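Local coordinates for chitin binding protein (Streptomyces lividans, PDB 5FTZ) that binds copper through a histidine brace and, as an AA10 lytic polysaccharide monooxygenase, probably cleaves chitin chains oxidatively, at residues G2-P7 with A166-T171; C22-W27 with G54-L59; P43-I48 with L111-L116; K97-K102 with L152-V157. All blocks are in the same frame, centred on the assembly; numbering follows the deposited sequence.

Contact 1. Residues G2-P7 with A166-T171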
loop_
_atom_site.group_PDB
_atom_site.type_symbol
_atom_site.label_atom_id
_atom_site.label_comp_id
_atom_site.label_asym_id
_atom_site.label_seq_id
_atom_site.Cartn_x
_atom_site.Cartn_y
_atom_site.Cartn_z
ATOM N N GLY A 2 16.741 9.484 -0.447
ATOM C CA GLY A 2 17.133 10.112 -1.686
ATOM C C GLY A 2 17.122 11.611 -1.587
ATOM O O GLY A 2 16.695 12.172 -0.580
ATOM N N TYR A 3 17.483 12.264 -2.698
ATOM C CA TYR A 3 17.549 13.726 -2.747
ATOM C C TYR A 3 17.417 14.133 -4.211
ATOM O O TYR A 3 17.655 13.338 -5.120
ATOM C CB TYR A 3 18.902 14.231 -2.179
ATOM C CG TYR A 3 20.102 13.578 -2.770
ATOM C CD1 TYR A 3 20.651 14.016 -3.964
ATOM C CD2 TYR A 3 20.657 12.466 -2.180
ATOM C CE1 TYR A 3 21.684 13.337 -4.586
ATOM C CE2 TYR A 3 21.756 11.797 -2.740
ATOM C CZ TYR A 3 22.263 12.243 -3.955
ATOM O OH TYR A 3 23.353 11.666 -4.575
ATOM N N THR A 4 17.212 15.401 -4.438
ATOM C CA THR A 4 17.216 15.915 -5.803
ATOM C C THR A 4 18.627 16.351 -6.186
ATOM O O THR A 4 19.328 17.037 -5.424
ATOM C CB THR A 4 16.278 17.109 -5.963
ATOM O OG1 THR A 4 16.457 17.931 -4.838
ATOM C CG2 THR A 4 14.805 16.690 -6.039
ATOM N N ASP A 5 19.002 15.986 -7.396
ATOM C CA ASP A 5 20.238 16.535 -7.972
ATOM C C ASP A 5 19.987 17.462 -9.157
ATOM O O ASP A 5 20.901 18.135 -9.547
ATOM C CB ASP A 5 21.320 15.467 -8.253
ATOM C CG ASP A 5 21.022 14.642 -9.372
ATOM O OD1 ASP A 5 19.900 14.584 -9.838
ATOM O OD2 ASP A 5 21.959 13.976 -9.905
ATOM N N LEU A 6 18.736 17.596 -9.587
ATOM C CA LEU A 6 18.348 18.641 -10.550
ATOM C C LEU A 6 17.003 19.198 -10.137
ATOM O O LEU A 6 16.018 18.441 -10.119
ATOM C CB LEU A 6 18.238 18.151 -12.014
ATOM C CG LEU A 6 19.514 17.710 -12.644
ATOM C CD1 LEU A 6 19.236 16.984 -13.935
ATOM C CD2 LEU A 6 20.462 18.900 -12.858
ATOM N N PRO A 7 16.900 20.496 -9.778
ATOM C CA PRO A 7 18.009 21.403 -9.509
ATOM C C PRO A 7 18.707 20.919 -8.221
ATOM O O PRO A 7 18.020 20.439 -7.308
ATOM C CB PRO A 7 17.281 22.743 -9.268
ATOM C CG PRO A 7 15.923 22.392 -8.765
ATOM C CD PRO A 7 15.603 21.032 -9.327
ATOM N N ALA A 166 13.740 18.380 0.107
ATOM C CA ALA A 166 14.976 18.848 -0.505
ATOM C C ALA A 166 14.791 20.279 -1.050
ATOM O O ALA A 166 13.999 20.488 -1.975
ATOM C CB ALA A 166 15.411 17.937 -1.640
ATOM N N CYS A 167 15.471 21.210 -0.417
ATOM C CA CYS A 167 15.443 22.625 -0.860
ATOM C C CYS A 167 16.549 22.857 -1.857
ATOM O O CYS A 167 17.715 22.527 -1.541
ATOM C CB CYS A 167 15.685 23.549 0.326
ATOM S SG CYS A 167 14.279 23.494 1.476
ATOM N N SER A 168 16.263 23.507 -2.987
ATOM C CA SER A 168 17.243 23.853 -3.968
ATOM C C SER A 168 17.214 25.339 -4.199
ATOM O O SER A 168 16.168 25.899 -4.576
ATOM C CB SER A 168 16.989 23.135 -5.249
ATOM O OG SER A 168 16.990 21.723 -5.117
ATOM N N ASP A 169 18.375 25.973 -4.147
ATOM C CA ASP A 169 18.503 27.399 -4.505
ATOM C C ASP A 169 18.621 27.585 -5.993
ATOM O O ASP A 169 19.445 26.925 -6.646
ATOM C CB ASP A 169 19.701 28.015 -3.818
ATOM C CG ASP A 169 19.580 27.948 -2.328
ATOM O OD1 ASP A 169 18.876 28.821 -1.749
ATOM O OD2 ASP A 169 20.156 27.006 -1.708
ATOM N N VAL A 170 17.770 28.426 -6.533
ATOM C CA VAL A 170 17.756 28.737 -7.981
ATOM C C VAL A 170 17.749 30.240 -8.198
ATOM O O VAL A 170 17.486 31.025 -7.280
ATOM C CB VAL A 170 16.590 28.049 -8.701
ATOM C CG1 VAL A 170 16.640 26.522 -8.542
ATOM C CG2 VAL A 170 15.264 28.624 -8.210
ATOM N N THR A 171 18.085 30.633 -9.410
ATOM C CA THR A 171 18.041 32.026 -9.839
ATOM C C THR A 171 17.247 32.096 -11.135
ATOM O O THR A 171 17.640 31.439 -12.111
ATOM C CB THR A 171 19.457 32.622 -10.021
ATOM O OG1 THR A 171 20.165 32.602 -8.776
ATOM C CG2 THR A 171 19.350 34.109 -10.381
HETATM O O HOH W 1 14.801 20.224 -4.683
#
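The pyrrolidine ring of P7, which follows a cis peptide, lies against S168 and V170, with P7 CG 3.7 Å from S168 CB and P7 CB 3.9 Å from V170 CG1. A hydrogen bond of 2.7 Å from S168 OG to P7 O links the same two residues, and the hydroxyl stands above the carbonyl plane, 52° out of it. It is placed there by a first torsion of -59°, with OG anti to the carbonyl carbon of S168. Further along, T4 OG1 meets A166 CB at 3.4 Å. A water sits between the strands: it donates to S168 OG (2.7 Å) and to A166 O (2.8 Å), and is hydrogen-bonded to T4 OG1 as well. Strand 2-6 is an outer strand of the three-stranded sheet, where D5 and L6 form a classic beta bulge opposite R84, whereas strand 162-171 belongs to the mixed sheet. The contact bridges the two sheets of the beta sandwich, and no backbone pairing joins these segments. An alanine in place of S168 would probably leave P7 O without this donor and the water without one of its acceptors. In this buried setting the hydroxyls of T4 and S168 share one water with A166 O, which also faces A153 N, and S168 OG serves P7 O, so polar groups are matched within otherwise apolar packing.

Contact 2. Residues C22-W27 with G54-L59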
loop_
_atom_site.group_PDB
_atom_site.type_symbol
_atom_site.label_atom_id
_atom_site.label_comp_id
_atom_site.label_asym_id
_atom_site.label_seq_id
_atom_site.Cartn_x
_atom_site.Cartn_y
_atom_site.Cartn_z
ATOM N N CYS A 22 29.003 21.871 6.499
ATOM C CA CYS A 22 27.600 21.550 6.717
ATOM C C CYS A 22 27.337 20.524 7.767
ATOM O O CYS A 22 26.154 20.372 8.140
ATOM C CB CYS A 22 26.928 20.998 5.458
ATOM S SG CYS A 22 26.948 22.133 4.026
ATOM N N GLY A 23 28.382 19.886 8.299
ATOM C CA GLY A 23 28.153 18.898 9.365
ATOM C C GLY A 23 27.797 17.519 8.816
ATOM O O GLY A 23 28.214 17.123 7.732
ATOM N N ALA A 24 27.009 16.793 9.595
ATOM C CA ALA A 24 26.683 15.371 9.377
ATOM C C ALA A 24 26.104 15.086 7.993
ATOM O O ALA A 24 26.281 14.010 7.451
ATOM C CB ALA A 24 25.688 14.876 10.440
ATOM N N ILE A 25 25.332 16.041 7.482
ATOM C CA ILE A 25 24.686 15.845 6.154
ATOM C C ILE A 25 25.624 15.515 5.039
ATOM O O ILE A 25 25.274 14.835 4.071
ATOM C CB ILE A 25 23.783 17.056 5.790
ATOM C CG1 ILE A 25 22.853 16.743 4.656
ATOM C CG2 ILE A 25 24.635 18.283 5.434
ATOM C CD1 ILE A 25 21.797 15.758 5.003
ATOM N N GLN A 26 26.875 15.962 5.150
ATOM C CA GLN A 26 27.793 15.743 4.072
ATOM C C GLN A 26 28.086 14.238 3.785
ATOM O O GLN A 26 28.520 13.886 2.728
ATOM C CB GLN A 26 29.122 16.443 4.305
ATOM C CG GLN A 26 29.949 15.761 5.378
ATOM C CD GLN A 26 31.198 16.518 5.859
ATOM O OE1 GLN A 26 32.137 16.650 5.114
ATOM N NE2 GLN A 26 31.181 16.990 7.102
ATOM N N TRP A 27 27.822 13.379 4.766
ATOM C CA TRP A 27 28.037 11.926 4.610
ATOM C C TRP A 27 26.771 11.192 4.229
ATOM O O TRP A 27 26.858 9.988 3.944
ATOM C CB TRP A 27 28.507 11.332 5.958
ATOM C CG TRP A 27 29.639 12.035 6.622
ATOM C CD1 TRP A 27 29.601 12.633 7.813
ATOM C CD2 TRP A 27 30.899 12.356 6.054
ATOM N NE1 TRP A 27 30.783 13.291 8.084
ATOM C CE2 TRP A 27 31.603 13.110 7.022
ATOM C CE3 TRP A 27 31.525 12.039 4.863
ATOM C CZ2 TRP A 27 32.900 13.583 6.798
ATOM C CZ3 TRP A 27 32.839 12.532 4.665
ATOM C CH2 TRP A 27 33.465 13.270 5.629
ATOM N N GLY A 54 17.816 18.406 13.841
ATOM C CA GLY A 54 18.819 19.320 14.370
ATOM C C GLY A 54 20.220 19.075 13.851
ATOM O O GLY A 54 20.957 20.037 13.622
ATOM N N SER A 55 20.573 17.810 13.629
ATOM C CA SER A 55 21.884 17.452 13.075
ATOM C C SER A 55 22.130 17.969 11.634
ATOM O O SER A 55 23.246 18.010 11.211
ATOM C CB SER A 55 22.104 15.933 13.075
ATOM O OG SER A 55 21.130 15.299 12.265
ATOM N N PHE A 56 21.058 18.309 10.930
ATOM C CA PHE A 56 21.092 18.836 9.549
ATOM C C PHE A 56 20.652 20.304 9.496
ATOM O O PHE A 56 20.323 20.818 8.410
ATOM C CB PHE A 56 20.183 18.026 8.614
ATOM C CG PHE A 56 20.474 16.536 8.564
ATOM C CD1 PHE A 56 21.736 16.008 8.825
ATOM C CD2 PHE A 56 19.439 15.654 8.305
ATOM C CE1 PHE A 56 21.941 14.624 8.833
ATOM C CE2 PHE A 56 19.679 14.292 8.219
ATOM C CZ PHE A 56 20.932 13.782 8.520
ATOM N N ALA A 57 20.728 21.035 10.617
ATOM C CA ALA A 57 20.253 22.419 10.697
ATOM C C ALA A 57 20.982 23.347 9.743
ATOM O O ALA A 57 20.382 24.359 9.324
ATOM C CB ALA A 57 20.371 22.965 12.134
ATOM N N ALA A 58 22.212 23.048 9.375
ATOM C CA ALA A 58 22.856 23.891 8.344
ATOM C C ALA A 58 22.020 24.054 7.092
ATOM O O ALA A 58 22.085 25.102 6.422
ATOM C CB ALA A 58 24.221 23.363 7.977
ATOM N N LEU A 59 21.249 23.039 6.734
ATOM C CA LEU A 59 20.405 23.152 5.529
ATOM C C LEU A 59 19.313 24.191 5.595
ATOM O O LEU A 59 18.853 24.646 4.548
ATOM C CB LEU A 59 19.736 21.796 5.243
ATOM C CG LEU A 59 20.647 20.592 5.037
ATOM C CD1 LEU A 59 19.826 19.352 4.727
ATOM C CD2 LEU A 59 21.669 20.859 3.935
HETATM O O HOH W 2 24.423 18.513 8.706
HETATM O O HOH W 3 24.001 21.056 10.427
HETATM O O HOH W 4 25.920 18.024 12.045
#
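I25 and F56 cross at about a right angle, joining the 3-10 turn 24-27 to the loop carrying residues 54-59; both segments lie in the long excursion after strand 2-6, probably the L2 region of AA10 enzymes. I25 CD1 sits 3.8 Å from the centroid of the F56 ring and only 7° off its normal, a CH-pi contact over the face, while I25 CB meets F56 CD1 at 3.8 Å. CG1 of I25 is anti to the backbone N, and a second torsion of 69° turns CD1 onto the ring. S55 OG lies over the opposite face, offset toward the rim, while A24 CB comes to the ring edge near its plane. Replacing F56 by an alanine would probably open a gap beside I25, leaving its CD1 without the ring surface. I25 also meets L59 tip to tip, I25 CG1 to L59 CD1 at 4.0 Å, and both residues rest on C14 and Q11 of helix 10-15. A58 CB packs on C22 O at 3.6 Å, where the C22-C14 disulfide ties the start of segment 22-27 to that helix. No direct hydrogen bond crosses between the segments; waters do the polar work. One accepts from I25 N at 2.9 Å beside the carbonyls of C22 and S55, and another accepts from A24 N at 3.0 Å and donates to S55 O at 2.8 Å.

Contact 3. Residues P43-I48 with L111-L116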
loop_
_atom_site.group_PDB
_atom_site.type_symbol
_atom_site.label_atom_id
_atom_site.label_comp_id
_atom_site.label_asym_id
_atom_site.label_seq_id
_atom_site.Cartn_x
_atom_site.Cartn_y
_atom_site.Cartn_z
ATOM N N PRO A 43 7.480 19.132 8.777
ATOM C CA PRO A 43 8.420 19.880 9.581
ATOM C C PRO A 43 7.954 21.304 9.891
ATOM O O PRO A 43 7.353 21.968 9.044
ATOM C CB PRO A 43 9.701 19.936 8.722
ATOM C CG PRO A 43 9.434 19.088 7.537
ATOM C CD PRO A 43 8.008 18.722 7.463
ATOM N N ALA A 44 8.295 21.738 11.078
ATOM C CA ALA A 44 8.013 23.121 11.546
ATOM C C ALA A 44 8.673 24.155 10.659
ATOM O O ALA A 44 9.766 23.914 10.149
ATOM C CB ALA A 44 8.523 23.285 12.953
ATOM N N ASP A 45 8.079 25.339 10.535
ATOM C CA ASP A 45 8.725 26.495 9.907
ATOM C C ASP A 45 10.103 26.729 10.456
ATOM O O ASP A 45 10.369 26.597 11.655
ATOM C CB ASP A 45 7.846 27.747 10.118
ATOM C CG ASP A 45 6.663 27.826 9.157
ATOM O OD1 ASP A 45 6.559 27.068 8.165
ATOM O OD2 ASP A 45 5.800 28.693 9.412
ATOM N N GLY A 46 11.021 26.971 9.536
ATOM C CA GLY A 46 12.409 27.151 9.888
ATOM C C GLY A 46 13.209 25.882 10.002
ATOM O O GLY A 46 14.411 25.963 10.250
ATOM N N THR A 47 12.563 24.738 9.833
ATOM C CA THR A 47 13.241 23.435 9.833
ATOM C C THR A 47 12.786 22.623 8.624
ATOM O O THR A 47 13.079 21.413 8.560
ATOM C CB THR A 47 12.972 22.610 11.080
ATOM O OG1 THR A 47 11.621 22.103 11.057
ATOM C CG2 THR A 47 13.243 23.390 12.341
ATOM N N ILE A 48 12.228 23.272 7.611
ATOM C CA ILE A 48 11.730 22.558 6.460
ATOM C C ILE A 48 12.865 21.887 5.705
ATOM O O ILE A 48 12.822 20.672 5.414
ATOM C CB ILE A 48 10.920 23.452 5.533
ATOM C CG1 ILE A 48 9.654 23.952 6.252
ATOM C CG2 ILE A 48 10.511 22.701 4.285
ATOM C CD1 ILE A 48 9.043 25.157 5.576
ATOM N N LEU A 111 13.833 29.195 5.864
ATOM C CA LEU A 111 12.650 29.027 5.022
ATOM C C LEU A 111 11.442 28.592 5.840
ATOM O O LEU A 111 11.501 27.650 6.658
ATOM C CB LEU A 111 12.926 27.959 3.957
ATOM C CG LEU A 111 11.902 27.892 2.824
ATOM C CD1 LEU A 111 12.071 29.055 1.884
ATOM C CD2 LEU A 111 12.061 26.551 2.098
ATOM N N ALA A 112 10.307 29.202 5.517
ATOM C CA ALA A 112 9.056 28.896 6.184
ATOM C C ALA A 112 7.896 28.865 5.197
ATOM O O ALA A 112 8.042 29.320 4.029
ATOM C CB ALA A 112 8.779 29.990 7.206
ATOM N N ARG A 113 6.755 28.306 5.626
ATOM C CA ARG A 113 5.569 28.279 4.761
ATOM C C ARG A 113 5.178 29.637 4.195
ATOM O O ARG A 113 4.738 29.729 3.065
ATOM C CB ARG A 113 4.409 27.628 5.487
ATOM C CG ARG A 113 4.600 26.120 5.689
ATOM C CD ARG A 113 3.723 25.650 6.856
ATOM N NE ARG A 113 3.854 24.219 7.076
ATOM C CZ ARG A 113 4.885 23.598 7.655
ATOM N NH1 ARG A 113 5.959 24.245 8.067
ATOM N NH2 ARG A 113 4.852 22.287 7.757
ATOM N N SER A 114 5.341 30.694 4.975
ATOM C CA SER A 114 4.985 32.050 4.521
ATOM C C SER A 114 5.827 32.521 3.334
ATOM O O SER A 114 5.450 33.419 2.593
ATOM C CB SER A 114 5.150 33.040 5.668
ATOM O OG SER A 114 6.432 32.962 6.315
ATOM N N ASP A 115 6.997 31.875 3.132
ATOM C CA ASP A 115 7.850 32.191 1.971
ATOM C C ASP A 115 7.453 31.488 0.693
ATOM O O ASP A 115 7.896 31.896 -0.365
ATOM C CB ASP A 115 9.286 31.806 2.275
ATOM C CG ASP A 115 9.835 32.563 3.479
ATOM O OD1 ASP A 115 9.688 33.811 3.442
ATOM O OD2 ASP A 115 10.351 31.912 4.470
ATOM N N LEU A 116 6.632 30.468 0.811
ATOM C CA LEU A 116 6.335 29.557 -0.261
ATOM C C LEU A 116 4.975 29.789 -0.865
ATOM O O LEU A 116 3.999 30.119 -0.144
ATOM C CB LEU A 116 6.436 28.114 0.219
ATOM C CG LEU A 116 7.831 27.579 0.493
ATOM C CD1 LEU A 116 7.795 26.332 1.405
ATOM C CD2 LEU A 116 8.570 27.304 -0.817
HETATM O O HOH W 5 5.245 30.669 7.911
HETATM O O HOH W 6 13.591 25.661 6.784
#
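R113 reaches over to the type II beta turn formed by A44 to T47 and grips both its flank and its first corner. The guanidinium points end-on at P43 O, with NH1 and NH2 each 2.8 Å from that one oxygen and the oxygen in the guanidinium plane. Its chain, extended from CG to NE, carries the group past D45, whose OD1 takes a salt bridge from R113 NH1 at 2.9 Å and a nearly straight bond (176°) from R113 N at 2.8 Å. The two donors arrive from opposite faces of the carboxylate, whose plane is turned 49° from that of the guanidinium. This sharing probably stabilises the charges of both groups, and the remaining N-H groups of the arginine are taken up by P39 O and S41 O. Behind this, G46 N donates to L111 O at 3.0 Å, and I48 CD1 packs on the same oxygen at 3.7 Å, with I48, L111 and A112 all buried. L111 continues inward onto V150 and C167, so the two loops are seated on the mixed sheet of the sandwich. The outer side is looser. Whereas D45 OD1 is gripped directly by R113, OD2 on the exposed side reaches S114 by way of solvent: one water donates to D45 OD2 and accepts from S114 N at 2.9 Å.

Contact 4. Residues K97-K102 with L152-V157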
loop_
_atom_site.group_PDB
_atom_site.type_symbol
_atom_site.label_atom_id
_atom_site.label_comp_id
_atom_site.label_asym_id
_atom_site.label_seq_id
_atom_site.Cartn_x
_atom_site.Cartn_y
_atom_site.Cartn_z
ATOM N N LYS A 97 6.015 16.362 -5.128
ATOM C CA LYS A 97 5.436 17.708 -5.263
ATOM C C LYS A 97 6.563 18.702 -5.233
ATOM O O LYS A 97 7.534 18.520 -4.457
ATOM C CB LYS A 97 4.465 18.057 -4.169
ATOM C CG LYS A 97 3.219 17.202 -4.171
ATOM C CD LYS A 97 2.334 17.537 -3.009
ATOM C CE LYS A 97 0.954 16.930 -3.193
ATOM N NZ LYS A 97 0.527 16.353 -1.930
ATOM N N TYR A 98 6.459 19.745 -6.020
ATOM C CA TYR A 98 7.489 20.758 -6.122
ATOM C C TYR A 98 6.868 22.127 -5.917
ATOM O O TYR A 98 5.852 22.441 -6.546
ATOM C CB TYR A 98 8.175 20.705 -7.490
ATOM C CG TYR A 98 8.830 19.415 -7.785
ATOM C CD1 TYR A 98 8.093 18.353 -8.359
ATOM C CD2 TYR A 98 10.174 19.185 -7.516
ATOM C CE1 TYR A 98 8.676 17.125 -8.630
ATOM C CE2 TYR A 98 10.785 17.960 -7.787
ATOM C CZ TYR A 98 10.053 16.948 -8.350
ATOM O OH TYR A 98 10.633 15.728 -8.624
ATOM N N TYR A 99 7.445 22.922 -5.025
ATOM C CA TYR A 99 6.931 24.219 -4.579
ATOM C C TYR A 99 7.990 25.256 -4.869
ATOM O O TYR A 99 9.176 24.935 -4.882
ATOM C CB TYR A 99 6.657 24.260 -3.073
ATOM C CG TYR A 99 5.717 23.189 -2.538
ATOM C CD1 TYR A 99 6.146 21.921 -2.282
ATOM C CD2 TYR A 99 4.391 23.462 -2.333
ATOM C CE1 TYR A 99 5.283 20.972 -1.776
ATOM C CE2 TYR A 99 3.517 22.484 -1.801
ATOM C CZ TYR A 99 3.980 21.275 -1.543
ATOM O OH TYR A 99 3.209 20.227 -1.039
ATOM N N VAL A 100 7.610 26.510 -5.102
ATOM C CA VAL A 100 8.535 27.582 -5.265
ATOM C C VAL A 100 8.220 28.726 -4.256
ATOM O O VAL A 100 7.050 28.890 -3.856
ATOM C CB VAL A 100 8.558 28.105 -6.699
ATOM C CG1 VAL A 100 7.253 28.774 -7.045
ATOM C CG2 VAL A 100 9.756 28.988 -6.977
ATOM N N THR A 101 9.190 29.511 -3.918
ATOM C CA THR A 101 9.001 30.718 -3.148
ATOM C C THR A 101 8.230 31.770 -3.944
ATOM O O THR A 101 8.124 31.727 -5.164
ATOM C CB THR A 101 10.352 31.234 -2.662
ATOM O OG1 THR A 101 11.294 31.206 -3.748
ATOM C CG2 THR A 101 10.852 30.389 -1.482
ATOM N N LYS A 102 7.650 32.711 -3.181
ATOM C CA LYS A 102 6.878 33.822 -3.752
ATOM C C LYS A 102 7.740 35.037 -3.941
ATOM O O LYS A 102 8.733 35.225 -3.256
ATOM C CB LYS A 102 5.780 34.257 -2.755
ATOM C CG LYS A 102 4.733 33.205 -2.572
ATOM C CD LYS A 102 3.646 33.626 -1.589
ATOM C CE LYS A 102 4.169 33.709 -0.205
ATOM N NZ LYS A 102 3.098 33.386 0.794
ATOM N N LEU A 152 11.355 23.754 -3.381
ATOM C CA LEU A 152 11.206 22.670 -2.382
ATOM C C LEU A 152 10.604 21.478 -3.050
ATOM O O LEU A 152 9.486 21.567 -3.596
ATOM C CB LEU A 152 10.357 23.134 -1.197
ATOM C CG LEU A 152 10.026 22.045 -0.178
ATOM C CD1 LEU A 152 11.236 21.610 0.581
ATOM C CD2 LEU A 152 8.926 22.511 0.763
ATOM N N ALA A 153 11.309 20.348 -2.991
ATOM C CA ALA A 153 10.853 19.077 -3.513
ATOM C C ALA A 153 10.506 18.194 -2.362
ATOM O O ALA A 153 11.271 18.088 -1.409
ATOM C CB ALA A 153 11.963 18.490 -4.369
ATOM N N VAL A 154 9.333 17.595 -2.434
ATOM C CA VAL A 154 8.834 16.718 -1.388
ATOM C C VAL A 154 8.440 15.376 -1.983
ATOM O O VAL A 154 7.613 15.313 -2.895
ATOM C CB VAL A 154 7.667 17.371 -0.643
ATOM C CG1 VAL A 154 7.298 16.459 0.540
ATOM C CG2 VAL A 154 7.998 18.777 -0.127
ATOM N N TRP A 155 9.066 14.317 -1.474
ATOM C CA TRP A 155 8.809 12.937 -1.891
ATOM C C TRP A 155 8.072 12.211 -0.771
ATOM O O TRP A 155 8.635 11.995 0.271
ATOM C CB TRP A 155 10.147 12.278 -2.198
ATOM C CG TRP A 155 10.079 10.792 -2.384
ATOM C CD1 TRP A 155 9.071 10.078 -2.941
ATOM C CD2 TRP A 155 11.114 9.837 -2.066
ATOM N NE1 TRP A 155 9.387 8.712 -2.942
ATOM C CE2 TRP A 155 10.659 8.568 -2.452
ATOM C CE3 TRP A 155 12.399 9.955 -1.517
ATOM C CZ2 TRP A 155 11.421 7.413 -2.241
ATOM C CZ3 TRP A 155 13.153 8.831 -1.379
ATOM C CH2 TRP A 155 12.660 7.584 -1.722
ATOM N N THR A 156 6.805 11.864 -1.005
ATOM C CA THR A 156 6.008 11.215 0.028
ATOM C C THR A 156 5.987 9.714 -0.172
ATOM O O THR A 156 5.699 9.220 -1.267
ATOM C CB THR A 156 4.608 11.771 0.072
ATOM O OG1 THR A 156 4.657 13.188 0.360
ATOM C CG2 THR A 156 3.743 11.059 1.133
ATOM N N VAL A 157 6.334 8.987 0.891
ATOM C CA VAL A 157 6.483 7.547 0.816
ATOM C C VAL A 157 5.173 6.831 1.155
ATOM O O VAL A 157 4.561 7.111 2.184
ATOM C CB VAL A 157 7.629 7.100 1.747
ATOM C CG1 VAL A 157 7.797 5.594 1.761
ATOM C CG2 VAL A 157 8.945 7.785 1.295
#
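Strands 93-100 and 148-157 are neighbours in the mixed sheet, and here they run antiparallel, K97 facing V154, Y98 facing A153 and Y99 facing L152, with 160° between the segment axes. K97 and V154 form a hydrogen-bonded pair, each N donating to the other's O at 2.9 Å. Y99 and L152 form a second one, Y99 N to L152 O at 2.8 Å and L152 N to Y99 O at 2.9 Å. Between them Y98 and A153 are a non-hydrogen-bonded pair, where Y98 CA approaches L152 O at 3.3 Å in a CA-H...O contact. On the Y98 face, CD2 and CE2 of Y98 both lie 3.7 Å from A153 CB, which approaches the ring obliquely. This face turns into the beta sandwich: Y98 OH is hydrogen-bonded to H137 and W85, which lie on strands of the other sheet, so the phenol spans the space between the sheets. Y99, L152 and V154 point to the reverse face. Y99 and L152 lie side by side and point the same way, while V154 CG2 approaches Y99 CE1 at 3.9 Å, obliquely to the ring. With CG anti to its carbonyl carbon (chi1 -56°), the Y99 ring is brought beside L152, and its edge meets L152 O in plane, Y99 CD1 to L152 O 3.6 Å. V154 also packs on A163 and Y165 of strand 162-171.

In the fold
Contacts 1 and 4 are buried, their centres 10 Å apart, and both use the mixed sheet: A166 O is probably hydrogen-bonded to A153 N, and T4 CG2 packs on A153 CB. Contact 4 is regular strand pairing within one sheet, whereas contact 1 spans the two sheets with side chains, a hydroxyl and a water. Contacts 2 and 3 lie farther out and join loops. The first relies on apolar packing and bridging waters, the second on an arginine and a carboxylate. Contact 3 nevertheless touches contact 1 inward through L111. A separate backbone link, D115 O probably hydrogen-bonded to K102 N, ties it to contact 4. Contact 2 touches none of the others.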